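Local coordinates for protein racemase (Pseudovibrio sp. JE062, PDB 3MKC) that is probably an enzyme of the enolase superfamily, with a mandelate racemase-like N-terminal domain and a TIM-barrel C-terminal domain, whose exact function is not established, at residues Glu62-His65 with Lys66-Asn70; Asn84-Trp87 with Asp88-Asp92; Val191-Tyr194 with Leu195-Arg199; Thr217-Tyr220 with Glu221-Leu225; Asp347-Leu350 with Arg351-Val355. All coordinates share one frame; numbering follows the deposited sequence.

Contact 1: residues Glu62-His65 with Lys66-Asn70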
# COMPACT_ATOMS: atom_id res chain seq x y z
N GLU A 62 -12.09 24.50 -8.15
CA GLU A 62 -12.59 24.94 -9.44
C GLU A 62 -11.47 24.98 -10.46
O GLU A 62 -10.36 25.41 -10.16
CB GLU A 62 -13.22 26.33 -9.32
CG GLU A 62 -14.01 26.73 -10.56
CD GLU A 62 -14.65 28.10 -10.45
OE1 GLU A 62 -15.28 28.39 -9.40
OE2 GLU A 62 -14.54 28.90 -11.41
N THR A 63 -11.79 24.53 -11.67
CA THR A 63 -10.84 24.51 -12.78
C THR A 63 -10.45 25.93 -13.19
O THR A 63 -11.30 26.79 -13.34
CB THR A 63 -11.47 23.78 -13.97
OG1 THR A 63 -11.67 22.41 -13.62
CG2 THR A 63 -10.59 23.87 -15.20
N GLU A 64 -9.15 26.16 -13.37
CA GLU A 64 -8.66 27.48 -13.74
C GLU A 64 -8.00 27.54 -15.11
O GLU A 64 -8.30 28.41 -15.92
CB GLU A 64 -7.68 27.99 -12.69
CG GLU A 64 -8.32 28.22 -11.33
CD GLU A 64 -7.36 28.80 -10.33
OE1 GLU A 64 -6.62 29.74 -10.70
OE2 GLU A 64 -7.35 28.34 -9.18
N HIS A 65 -7.08 26.62 -15.37
CA HIS A 65 -6.42 26.59 -16.66
C HIS A 65 -6.06 25.17 -17.06
O HIS A 65 -6.39 24.22 -16.36
CB HIS A 65 -5.18 27.51 -16.66
CG HIS A 65 -4.18 27.20 -15.59
ND1 HIS A 65 -3.30 26.14 -15.68
CD2 HIS A 65 -3.90 27.82 -14.42
CE1 HIS A 65 -2.52 26.13 -14.62
NE2 HIS A 65 -2.86 27.14 -13.84
N LYS A 66 -5.39 25.04 -18.20
CA LYS A 66 -5.03 23.74 -18.74
C LYS A 66 -4.42 22.77 -17.75
O LYS A 66 -4.73 21.58 -17.78
CB LYS A 66 -4.08 23.90 -19.93
CG LYS A 66 -3.73 22.57 -20.58
CD LYS A 66 -2.84 22.73 -21.79
CE LYS A 66 -2.51 21.37 -22.39
NZ LYS A 66 -1.63 21.50 -23.57
N TRP A 67 -3.55 23.27 -16.88
CA TRP A 67 -2.87 22.40 -15.92
C TRP A 67 -3.43 22.46 -14.50
O TRP A 67 -2.90 21.79 -13.61
CB TRP A 67 -1.38 22.74 -15.92
CG TRP A 67 -0.75 22.55 -17.27
CD1 TRP A 67 -0.49 21.37 -17.90
CD2 TRP A 67 -0.37 23.58 -18.19
NE1 TRP A 67 0.04 21.60 -19.15
CE2 TRP A 67 0.12 22.95 -19.35
CE3 TRP A 67 -0.39 24.98 -18.15
CZ2 TRP A 67 0.59 23.66 -20.46
CZ3 TRP A 67 0.08 25.69 -19.25
CH2 TRP A 67 0.56 25.03 -20.39
N LEU A 68 -4.48 23.25 -14.29
CA LEU A 68 -5.10 23.37 -12.98
C LEU A 68 -6.58 23.07 -13.13
O LEU A 68 -7.43 23.96 -13.16
CB LEU A 68 -4.89 24.79 -12.42
CG LEU A 68 -5.37 25.10 -11.00
CD1 LEU A 68 -4.92 24.02 -10.04
CD2 LEU A 68 -4.83 26.46 -10.56
N THR A 69 -6.88 21.78 -13.23
CA THR A 69 -8.23 21.30 -13.42
C THR A 69 -8.72 20.50 -12.22
O THR A 69 -7.92 19.95 -11.47
CB THR A 69 -8.27 20.40 -14.66
OG1 THR A 69 -7.56 21.04 -15.73
CG2 THR A 69 -9.69 20.11 -15.09
N ASN A 70 -10.03 20.46 -12.03
CA ASN A 70 -10.58 19.67 -10.94
C ASN A 70 -10.24 18.23 -11.36
O ASN A 70 -10.37 17.87 -12.53
CB ASN A 70 -12.10 19.86 -10.85
CG ASN A 70 -12.73 18.96 -9.82
OD1 ASN A 70 -12.92 17.77 -10.07
ND2 ASN A 70 -13.04 19.52 -8.65
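Glu64 and Leu68 meet through both backbone and side chain where the chain doubles back. Three backbone bonds pin the reversal. Glu64 N gives a nearly straight bond to Leu68 O at 2.8 Å. His65 N reaches the same oxygen, but this second bond is weak. Leu68 N returns a bond to His65 O at 3.0 Å, and it comes from above the carbonyl plane.

Two side-chain acceptors also take backbone N-H groups. Asn70 N donates to Thr63 OG1 at 3.0 Å and 166°. That hydroxyl is also hydrogen-bonded to Glu73. Trp67 N donates to His65 ND1 at 3.1 Å, tilted from the imidazole plane. His65 holds CG between its backbone N and carbonyl carbon (chi1 56°), which folds the ring back over the turn.

The chain forms a type I beta turn from His65 to Leu68. Glu64 and His65 both face Leu68, so the geometry fits a classic beta bulge. The turn lies in the loop between helices 52-59 and 83-93.

Van der Waals contacts line the turn as well. Leu68 CB sits over one face of the His65 ring, 3.5 Å from its centroid, a CH-pi contact. Leu68 CD2 lies alongside the Glu64 chain, 3.5 Å from Glu64 CD. Thr63 and Thr69 run side by side, with Thr69 CG2 3.4 Å from Thr63 OG1. Trp96 of helix 95-98 meets the His65 ring edge-to-face and also touches Leu68.

Contact 2: residues Asn84-Trp87 with Asp88-Asp92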
# COMPACT_ATOMS: atom_id res chain seq x y z
N ASN A 84 -6.17 3.31 -18.13
CA ASN A 84 -4.87 3.88 -18.46
C ASN A 84 -5.00 5.28 -19.07
O ASN A 84 -4.25 6.19 -18.72
CB ASN A 84 -4.14 2.95 -19.43
CG ASN A 84 -2.75 3.44 -19.77
OD1 ASN A 84 -2.51 3.95 -20.87
ND2 ASN A 84 -1.82 3.28 -18.83
N ALA A 85 -5.95 5.43 -19.99
CA ALA A 85 -6.16 6.71 -20.65
C ALA A 85 -6.73 7.76 -19.70
O ALA A 85 -6.36 8.93 -19.77
CB ALA A 85 -7.08 6.53 -21.85
N ILE A 86 -7.64 7.35 -18.82
CA ILE A 86 -8.23 8.29 -17.88
C ILE A 86 -7.15 8.76 -16.91
O ILE A 86 -7.12 9.93 -16.52
CB ILE A 86 -9.38 7.63 -17.10
CG1 ILE A 86 -10.47 7.20 -18.08
CG2 ILE A 86 -9.94 8.61 -16.07
CD1 ILE A 86 -11.56 6.36 -17.47
N TRP A 87 -6.26 7.86 -16.54
CA TRP A 87 -5.15 8.18 -15.64
C TRP A 87 -4.36 9.33 -16.26
O TRP A 87 -4.11 10.35 -15.62
CB TRP A 87 -4.22 6.97 -15.49
CG TRP A 87 -3.30 7.02 -14.29
CD1 TRP A 87 -3.46 6.35 -13.11
CD2 TRP A 87 -2.07 7.76 -14.18
NE1 TRP A 87 -2.41 6.62 -12.27
CE2 TRP A 87 -1.54 7.48 -12.89
CE3 TRP A 87 -1.37 8.62 -15.03
CZ2 TRP A 87 -0.34 8.04 -12.44
CZ3 TRP A 87 -0.17 9.18 -14.58
CH2 TRP A 87 0.33 8.88 -13.29
N ASP A 88 -3.96 9.15 -17.52
CA ASP A 88 -3.19 10.17 -18.23
C ASP A 88 -3.94 11.48 -18.34
O ASP A 88 -3.35 12.56 -18.20
CB ASP A 88 -2.81 9.70 -19.64
CG ASP A 88 -1.73 8.63 -19.65
OD1 ASP A 88 -1.03 8.46 -18.62
OD2 ASP A 88 -1.57 7.97 -20.69
N ALA A 89 -5.25 11.39 -18.58
CA ALA A 89 -6.08 12.58 -18.74
C ALA A 89 -6.15 13.38 -17.45
O ALA A 89 -6.03 14.61 -17.47
CB ALA A 89 -7.48 12.18 -19.18
N MSE A 90 -6.35 12.69 -16.34
CA MSE A 90 -6.43 13.34 -15.04
C MSE A 90 -5.07 13.95 -14.69
O MSE A 90 -4.99 15.12 -14.28
CB MSE A 90 -6.84 12.34 -13.96
CG MSE A 90 -8.29 11.87 -14.04
SE MSE A 90 -8.78 10.81 -12.50
CE MSE A 90 -7.71 9.25 -12.92
N TYR A 91 -4.02 13.16 -14.84
CA TYR A 91 -2.67 13.62 -14.52
C TYR A 91 -2.29 14.86 -15.34
O TYR A 91 -1.84 15.86 -14.79
CB TYR A 91 -1.64 12.52 -14.78
CG TYR A 91 -0.24 12.88 -14.33
CD1 TYR A 91 0.18 12.64 -13.03
CD2 TYR A 91 0.66 13.50 -15.21
CE1 TYR A 91 1.46 13.00 -12.60
CE2 TYR A 91 1.94 13.86 -14.79
CZ TYR A 91 2.33 13.60 -13.49
OH TYR A 91 3.61 13.94 -13.08
N ASP A 92 -2.48 14.78 -16.65
CA ASP A 92 -2.13 15.89 -17.53
C ASP A 92 -2.86 17.18 -17.17
O ASP A 92 -2.27 18.26 -17.23
CB ASP A 92 -2.46 15.53 -18.98
CG ASP A 92 -2.14 16.66 -19.94
OD1 ASP A 92 -0.95 16.98 -20.11
OD2 ASP A 92 -3.09 17.23 -20.51
O HOH W 1 -1.64 6.16 -17.61
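Trp87 and Tyr91 stand side by side, one turn apart on helix 83-93, and point the same way. They carry the tight part of the contact. Trp87 CZ3 lies 3.7 Å from Tyr91 CB and just as near Tyr91 CG. The two ring planes are only 13° apart, but they are slid past each other. The six-membered ring of Trp87 and the Tyr91 ring have centroids 5.3 Å apart, so overlap is slight. Both side chains hold CG anti to the backbone N (chi1 -162° and -174°), which sends the two rings out in the same direction.

Ile86 and the selenomethionine Met90 form a second apolar pair. Met90 is bent at chi3, and its CE comes to 3.9 Å from Ile86 CG2. Helix 102-122 packs on Trp87 through Met104 and Leu107, and on Met90 through Ile110. Trp87 NE1 is hydrogen-bonded to Gly292 O, and Arg299 makes a cation-pi contact with Trp87.

The looser side holds Asn84 and Asp88, both exposed. Their side chains do not bond directly: Asn84 OD1 and Asp88 OD2 stay 4.1 Å apart. A water links the backbone of Asn84 to the carboxylate of Asp88 instead. It donates to Asn84 O at 2.8 Å and to Asp88 OD1 at 2.6 Å. Asn84 O also accepts the regular helical bond from Asp88 N at 3.2 Å.

Asn84 O is thus gripped by two donors, one from the helix and one from solvent. The helix presents aromatic and apolar groups to its neighbours and a hydrated carboxylate to solvent.

Contact 3: residues Val191-Tyr194 with Leu195-Arg199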
# COMPACT_ATOMS: atom_id res chain seq x y z
N VAL A 191 18.97 -1.65 19.88
CA VAL A 191 18.08 -2.01 18.79
C VAL A 191 18.50 -3.38 18.26
O VAL A 191 17.66 -4.21 17.94
CB VAL A 191 18.15 -0.98 17.63
CG1 VAL A 191 17.33 -1.47 16.43
CG2 VAL A 191 17.60 0.36 18.12
N ALA A 192 19.81 -3.60 18.19
CA ALA A 192 20.32 -4.88 17.71
C ALA A 192 19.87 -5.98 18.67
O ALA A 192 19.44 -7.06 18.26
CB ALA A 192 21.83 -4.85 17.64
N TYR A 193 19.96 -5.69 19.97
CA TYR A 193 19.56 -6.62 21.01
C TYR A 193 18.08 -6.95 20.82
O TYR A 193 17.68 -8.11 20.82
CB TYR A 193 19.77 -5.98 22.39
CG TYR A 193 19.08 -6.73 23.51
CD1 TYR A 193 19.56 -7.97 23.94
CD2 TYR A 193 17.93 -6.23 24.10
CE1 TYR A 193 18.91 -8.69 24.94
CE2 TYR A 193 17.26 -6.94 25.10
CZ TYR A 193 17.76 -8.17 25.51
OH TYR A 193 17.10 -8.88 26.48
N TYR A 194 17.30 -5.90 20.66
CA TYR A 194 15.86 -5.98 20.46
C TYR A 194 15.49 -6.94 19.33
O TYR A 194 14.70 -7.87 19.52
CB TYR A 194 15.34 -4.58 20.15
CG TYR A 194 13.89 -4.46 19.78
CD1 TYR A 194 12.88 -4.77 20.68
CD2 TYR A 194 13.51 -3.96 18.53
CE1 TYR A 194 11.54 -4.59 20.36
CE2 TYR A 194 12.18 -3.77 18.20
CZ TYR A 194 11.20 -4.09 19.12
OH TYR A 194 9.88 -3.88 18.79
N LEU A 195 16.05 -6.70 18.15
CA LEU A 195 15.76 -7.53 17.00
C LEU A 195 16.23 -8.95 17.21
O LEU A 195 15.65 -9.89 16.68
CB LEU A 195 16.40 -6.92 15.75
CG LEU A 195 15.89 -5.51 15.43
CD1 LEU A 195 16.58 -4.98 14.18
CD2 LEU A 195 14.38 -5.55 15.21
N ARG A 196 17.30 -9.13 17.98
CA ARG A 196 17.80 -10.46 18.24
C ARG A 196 16.81 -11.22 19.12
O ARG A 196 16.60 -12.43 18.94
CB ARG A 196 19.16 -10.40 18.92
CG ARG A 196 20.30 -10.11 17.96
CD ARG A 196 21.62 -9.89 18.68
NE ARG A 196 22.70 -9.75 17.71
CZ ARG A 196 23.05 -10.71 16.87
NH1 ARG A 196 22.40 -11.87 16.88
NH2 ARG A 196 24.03 -10.52 16.00
N GLU A 197 16.19 -10.51 20.05
CA GLU A 197 15.22 -11.14 20.95
C GLU A 197 13.95 -11.50 20.21
O GLU A 197 13.38 -12.57 20.42
CB GLU A 197 14.90 -10.22 22.13
CG GLU A 197 16.09 -9.95 23.02
CD GLU A 197 16.71 -11.23 23.56
OE1 GLU A 197 16.04 -11.93 24.34
OE2 GLU A 197 17.87 -11.53 23.19
N LEU A 198 13.50 -10.61 19.33
CA LEU A 198 12.28 -10.87 18.57
C LEU A 198 12.48 -12.02 17.61
O LEU A 198 11.59 -12.85 17.42
CB LEU A 198 11.85 -9.61 17.81
CG LEU A 198 11.46 -8.42 18.67
CD1 LEU A 198 10.94 -7.29 17.80
CD2 LEU A 198 10.39 -8.84 19.67
N ARG A 199 13.66 -12.08 16.98
CA ARG A 199 13.96 -13.16 16.06
C ARG A 199 14.06 -14.46 16.84
O ARG A 199 13.70 -15.53 16.34
CB ARG A 199 15.28 -12.88 15.33
CG ARG A 199 15.80 -14.07 14.52
CD ARG A 199 14.76 -14.54 13.51
NE ARG A 199 15.11 -14.19 12.14
CZ ARG A 199 14.37 -14.49 11.08
NH1 ARG A 199 13.22 -15.14 11.23
NH2 ARG A 199 14.77 -14.14 9.87
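Tyr194 and Leu198 are both buried and meet one turn apart on helix 188-202. Leu198 CD1 sits over one face of the Tyr194 ring, 3.8 Å from the centroid, and comes to 3.5 Å from Tyr194 CZ. It is a CH-pi contact. Leu195 CD2 also touches this ring, 3.8 Å from Tyr194 CD2.

Tyr193 and Glu197 repeat the pattern on the outer side. Glu197 CG lies over the Tyr193 ring, 3.7 Å from the centroid. A bend at chi2 (-56°) turns the carboxylate nearly parallel to the ring (planes 12° apart), displaced past its CE1-CZ edge. Glu197 OE2 is 3.5 Å from Tyr193 CE1.

Backbone bonds set the spacing. Leu198 N donates to Tyr194 O at 3.0 Å and Glu197 N to Tyr193 O at 2.9 Å.

Further out, Tyr194 OH is hydrogen-bonded to Cys179 O, which anchors the ring to strand 175-179. Tyr161 of helix 154-170 touches both Tyr194 and Leu198. Leu195 and Leu198 rest on Met208 of strand 207-211. Arg196 forms a salt bridge with Asp231.

Helix 188-202 is the crossover of the beta-alpha-beta unit between the parallel strands 175-179 and 207-211, the repeating element of a TIM barrel.

Contact 4: residues Thr217-Tyr220 with Glu221-Leu225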
# COMPACT_ATOMS: atom_id res chain seq x y z
N THR A 217 19.87 9.03 10.52
CA THR A 217 20.21 10.04 9.52
C THR A 217 21.61 9.84 8.95
O THR A 217 21.95 10.38 7.90
CB THR A 217 20.15 11.47 10.11
OG1 THR A 217 21.05 11.57 11.22
CG2 THR A 217 18.74 11.79 10.58
N ASP A 218 22.42 9.05 9.65
CA ASP A 218 23.80 8.76 9.23
C ASP A 218 23.90 7.34 8.68
O ASP A 218 23.75 6.38 9.42
CB ASP A 218 24.74 8.96 10.42
CG ASP A 218 26.18 8.59 10.10
OD1 ASP A 218 26.57 8.66 8.91
OD2 ASP A 218 26.93 8.25 11.03
N TRP A 219 24.15 7.20 7.38
CA TRP A 219 24.24 5.87 6.77
C TRP A 219 25.30 4.97 7.39
O TRP A 219 25.14 3.75 7.43
CB TRP A 219 24.52 5.97 5.27
CG TRP A 219 25.91 6.40 4.93
CD1 TRP A 219 26.35 7.67 4.71
CD2 TRP A 219 27.06 5.55 4.77
NE1 TRP A 219 27.69 7.67 4.41
CE2 TRP A 219 28.15 6.38 4.45
CE3 TRP A 219 27.26 4.17 4.87
CZ2 TRP A 219 29.44 5.87 4.22
CZ3 TRP A 219 28.55 3.66 4.64
CH2 TRP A 219 29.62 4.52 4.32
N TYR A 220 26.39 5.57 7.87
CA TYR A 220 27.47 4.80 8.46
C TYR A 220 27.00 4.08 9.72
O TYR A 220 27.25 2.89 9.92
CB TYR A 220 28.65 5.73 8.78
CG TYR A 220 29.89 5.00 9.25
CD1 TYR A 220 30.83 4.52 8.33
CD2 TYR A 220 30.12 4.79 10.60
CE1 TYR A 220 31.97 3.85 8.77
CE2 TYR A 220 31.24 4.12 11.04
CZ TYR A 220 32.17 3.65 10.12
OH TYR A 220 33.28 2.98 10.58
N GLU A 221 26.30 4.81 10.59
CA GLU A 221 25.79 4.22 11.82
C GLU A 221 24.80 3.09 11.49
O GLU A 221 24.79 2.04 12.14
CB GLU A 221 25.12 5.31 12.67
CG GLU A 221 24.51 4.82 13.97
CD GLU A 221 23.96 5.97 14.81
OE1 GLU A 221 23.15 6.77 14.29
OE2 GLU A 221 24.34 6.08 16.00
N VAL A 222 23.97 3.31 10.48
CA VAL A 222 23.00 2.29 10.09
C VAL A 222 23.71 1.05 9.55
O VAL A 222 23.35 -0.07 9.89
CB VAL A 222 22.03 2.82 9.02
CG1 VAL A 222 21.05 1.73 8.60
CG2 VAL A 222 21.26 4.02 9.57
N ALA A 223 24.74 1.25 8.73
CA ALA A 223 25.48 0.12 8.16
C ALA A 223 26.07 -0.73 9.27
O ALA A 223 26.04 -1.96 9.20
CB ALA A 223 26.58 0.62 7.23
N ARG A 224 26.62 -0.09 10.31
CA ARG A 224 27.20 -0.84 11.42
C ARG A 224 26.13 -1.71 12.07
O ARG A 224 26.35 -2.89 12.34
CB ARG A 224 27.78 0.09 12.48
CG ARG A 224 29.24 0.41 12.28
CD ARG A 224 29.84 1.10 13.50
NE ARG A 224 31.26 1.38 13.28
CZ ARG A 224 32.02 2.06 14.13
NH1 ARG A 224 31.51 2.53 15.25
NH2 ARG A 224 33.31 2.26 13.84
N LEU A 225 24.97 -1.11 12.31
CA LEU A 225 23.87 -1.85 12.93
C LEU A 225 23.44 -3.02 12.05
O LEU A 225 23.37 -4.15 12.52
CB LEU A 225 22.69 -0.91 13.16
CG LEU A 225 21.34 -1.55 13.54
CD1 LEU A 225 21.49 -2.38 14.81
CD2 LEU A 225 20.31 -0.46 13.72
O HOH W 2 22.06 8.29 12.71
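Tyr220 and Arg224 meet one turn apart at the start of helix 219-228, and Arg224 is the side chain to follow. Its CB lies 3.8 Å from Tyr220 O, the carbonyl that accepts the helical bond from Arg224 N. CG stays near the same oxygen, at 4.0 Å. A chi1 of -92° and an extended chain from CG to NE then carry the arginine obliquely across the end of the tyrosine ring. CD approaches Tyr220 CE2, and NE comes to 3.5 Å from that atom. CE2 lies over one face of the guanidinium, toward its rim. The ring and guanidinium planes are 53° apart, so the two groups do not stack flat. At the tip, NH2 lies in the plane of the tyrosine ring, at its edge. It gives a weak, bent hydrogen bond to Tyr220 OH at 3.3 Å and 124°.

The helix start is held differently. Asp218 is the N-cap residue, and its OD1 accepts a weak capping bond from Tyr220 N at 3.3 Å. Trp219 leans its ring near Ala223, with CE3 4.3 Å from Ala223 CB. Lys251 and Asn255 of helix 246-255 also touch Trp219. Helix 219-228 is the crossover between parallel strands 207-211 and 236-238, a beta-alpha-beta unit of the barrel.

Asp218 OD2 and Glu221 OE1 are like charges held 5.2 Å apart. Both lie at the helix N-terminus, where the helix dipole would probably favour them. The Tyr220-Arg224 pair is a loose polar contact on an exposed surface.

Contact 5: residues Asp347-Leu350 with Arg351-Val355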
# COMPACT_ATOMS: atom_id res chain seq x y z
N ASP A 347 -5.38 -3.71 15.40
CA ASP A 347 -6.50 -3.00 15.98
C ASP A 347 -6.82 -1.86 15.02
O ASP A 347 -5.92 -1.19 14.52
CB ASP A 347 -6.14 -2.44 17.36
CG ASP A 347 -5.90 -3.53 18.38
OD1 ASP A 347 -6.71 -4.48 18.42
OD2 ASP A 347 -4.92 -3.43 19.15
N GLY A 348 -8.11 -1.67 14.76
CA GLY A 348 -8.52 -0.62 13.85
C GLY A 348 -9.94 -0.87 13.38
O GLY A 348 -10.16 -1.65 12.45
N GLU A 349 -10.89 -0.22 14.04
CA GLU A 349 -12.30 -0.36 13.71
C GLU A 349 -12.56 -0.10 12.23
O GLU A 349 -13.29 -0.85 11.57
CB GLU A 349 -13.14 0.62 14.53
CG GLU A 349 -13.23 0.33 16.04
CD GLU A 349 -11.92 0.58 16.78
OE1 GLU A 349 -11.18 1.51 16.40
OE2 GLU A 349 -11.65 -0.15 17.75
N LEU A 350 -11.96 0.96 11.70
CA LEU A 350 -12.14 1.33 10.31
C LEU A 350 -11.69 0.21 9.37
O LEU A 350 -12.40 -0.17 8.44
CB LEU A 350 -11.35 2.61 10.02
CG LEU A 350 -11.98 3.58 9.03
CD1 LEU A 350 -13.39 3.93 9.48
CD2 LEU A 350 -11.12 4.82 8.94
N ARG A 351 -10.49 -0.32 9.62
CA ARG A 351 -9.95 -1.40 8.82
C ARG A 351 -10.84 -2.64 8.92
O ARG A 351 -10.97 -3.40 7.96
CB ARG A 351 -8.54 -1.76 9.29
CG ARG A 351 -8.01 -3.06 8.71
CD ARG A 351 -7.80 -2.95 7.21
NE ARG A 351 -7.39 -4.22 6.61
CZ ARG A 351 -8.22 -5.21 6.33
NH1 ARG A 351 -9.52 -5.10 6.58
NH2 ARG A 351 -7.76 -6.33 5.79
N LYS A 352 -11.44 -2.83 10.08
CA LYS A 352 -12.29 -3.99 10.32
C LYS A 352 -13.72 -3.92 9.78
O LYS A 352 -14.22 -4.90 9.23
CB LYS A 352 -12.36 -4.29 11.81
CG LYS A 352 -11.05 -4.72 12.45
CD LYS A 352 -11.30 -5.08 13.91
CE LYS A 352 -10.07 -5.65 14.58
NZ LYS A 352 -10.39 -6.11 15.95
N TYR A 353 -14.37 -2.77 9.92
CA TYR A 353 -15.77 -2.65 9.50
C TYR A 353 -16.18 -1.85 8.26
O TYR A 353 -17.30 -2.02 7.78
CB TYR A 353 -16.60 -2.09 10.67
CG TYR A 353 -16.22 -2.59 12.04
CD1 TYR A 353 -16.25 -3.95 12.35
CD2 TYR A 353 -15.85 -1.70 13.05
CE1 TYR A 353 -15.93 -4.41 13.63
CE2 TYR A 353 -15.53 -2.14 14.33
CZ TYR A 353 -15.57 -3.50 14.62
OH TYR A 353 -15.26 -3.93 15.89
N LEU A 354 -15.31 -0.99 7.73
CA LEU A 354 -15.71 -0.17 6.58
C LEU A 354 -16.26 -0.89 5.36
O LEU A 354 -17.32 -0.52 4.84
CB LEU A 354 -14.58 0.76 6.14
CG LEU A 354 -14.98 1.76 5.06
CD1 LEU A 354 -16.14 2.62 5.55
CD2 LEU A 354 -13.78 2.62 4.70
N VAL A 355 -15.56 -1.91 4.87
CA VAL A 355 -16.05 -2.65 3.72
C VAL A 355 -16.16 -4.14 4.00
O VAL A 355 -15.58 -4.65 4.96
CB VAL A 355 -15.15 -2.47 2.47
CG1 VAL A 355 -15.30 -1.06 1.93
CG2 VAL A 355 -13.71 -2.78 2.81
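This is a local contact within the short helix 349-353, which sits between the barrel part of the chain and the strands of the N-terminal domain. Glu349 and Tyr353 carry its side-chain part. They lie side by side and point the same way. Tyr353 CE2 is 3.7 Å from Glu349 CB, and Tyr353 CD2 comes to 3.1 Å from Glu349 O. The tyrosine has CG anti to its carbonyl carbon (chi1 -38°), which swings the ring back over the preceding turn.

Lys352 approaches from another side. Its CG packs 3.2 Å from Gly348 O, and the extended chain then runs on past that carbonyl. Lys352 NZ stays 4.7 Å from Asp347 OD1, a nearby opposite charge but not a salt bridge.

Gly348 is the N-cap residue. Its backbone angles crowd the position of any CB against the carbonyl oxygen of Asp347, which suits glycine. Three i to i+4 bonds follow, from Lys352 N to Gly348 O, Tyr353 N to Glu349 O and Leu354 N to Leu350 O. The middle one, Tyr353 N to Glu349 O, is 2.8 Å long.

Leu350 and Leu354 reach the N-terminal strands. Leu350 touches Val20 of strand 12-22, and Leu354 touches Thr31 and Val33 of strand 29-38. Both also touch Thr318. Arg351, bent at chi2, touches Ser322 of helix 319-331 and forms a salt bridge with Glu358. The Tyr353 ring also meets Phe382.

Contacts 1 and 2 belong to the N-terminal domain and touch where Trp67 packs on Asp92. Contacts 3 and 4 lie on successive helices of the barrel and meet through Val191 and Ala192 against Leu225. Contact 3 is the most buried of the five, while the others are partly buried. Contact 5 belongs to the C-terminal part of the chain, but touches strands of the N-terminal domain. The chemistry differs with place. Contact 1 relies on backbone bonds round a turn. Contact 2 pairs slid aromatic rings, and contact 3 uses CH-pi packing. Contacts 4 and 5 both begin at a helix N-cap, an aspartate in one and a glycine in the other.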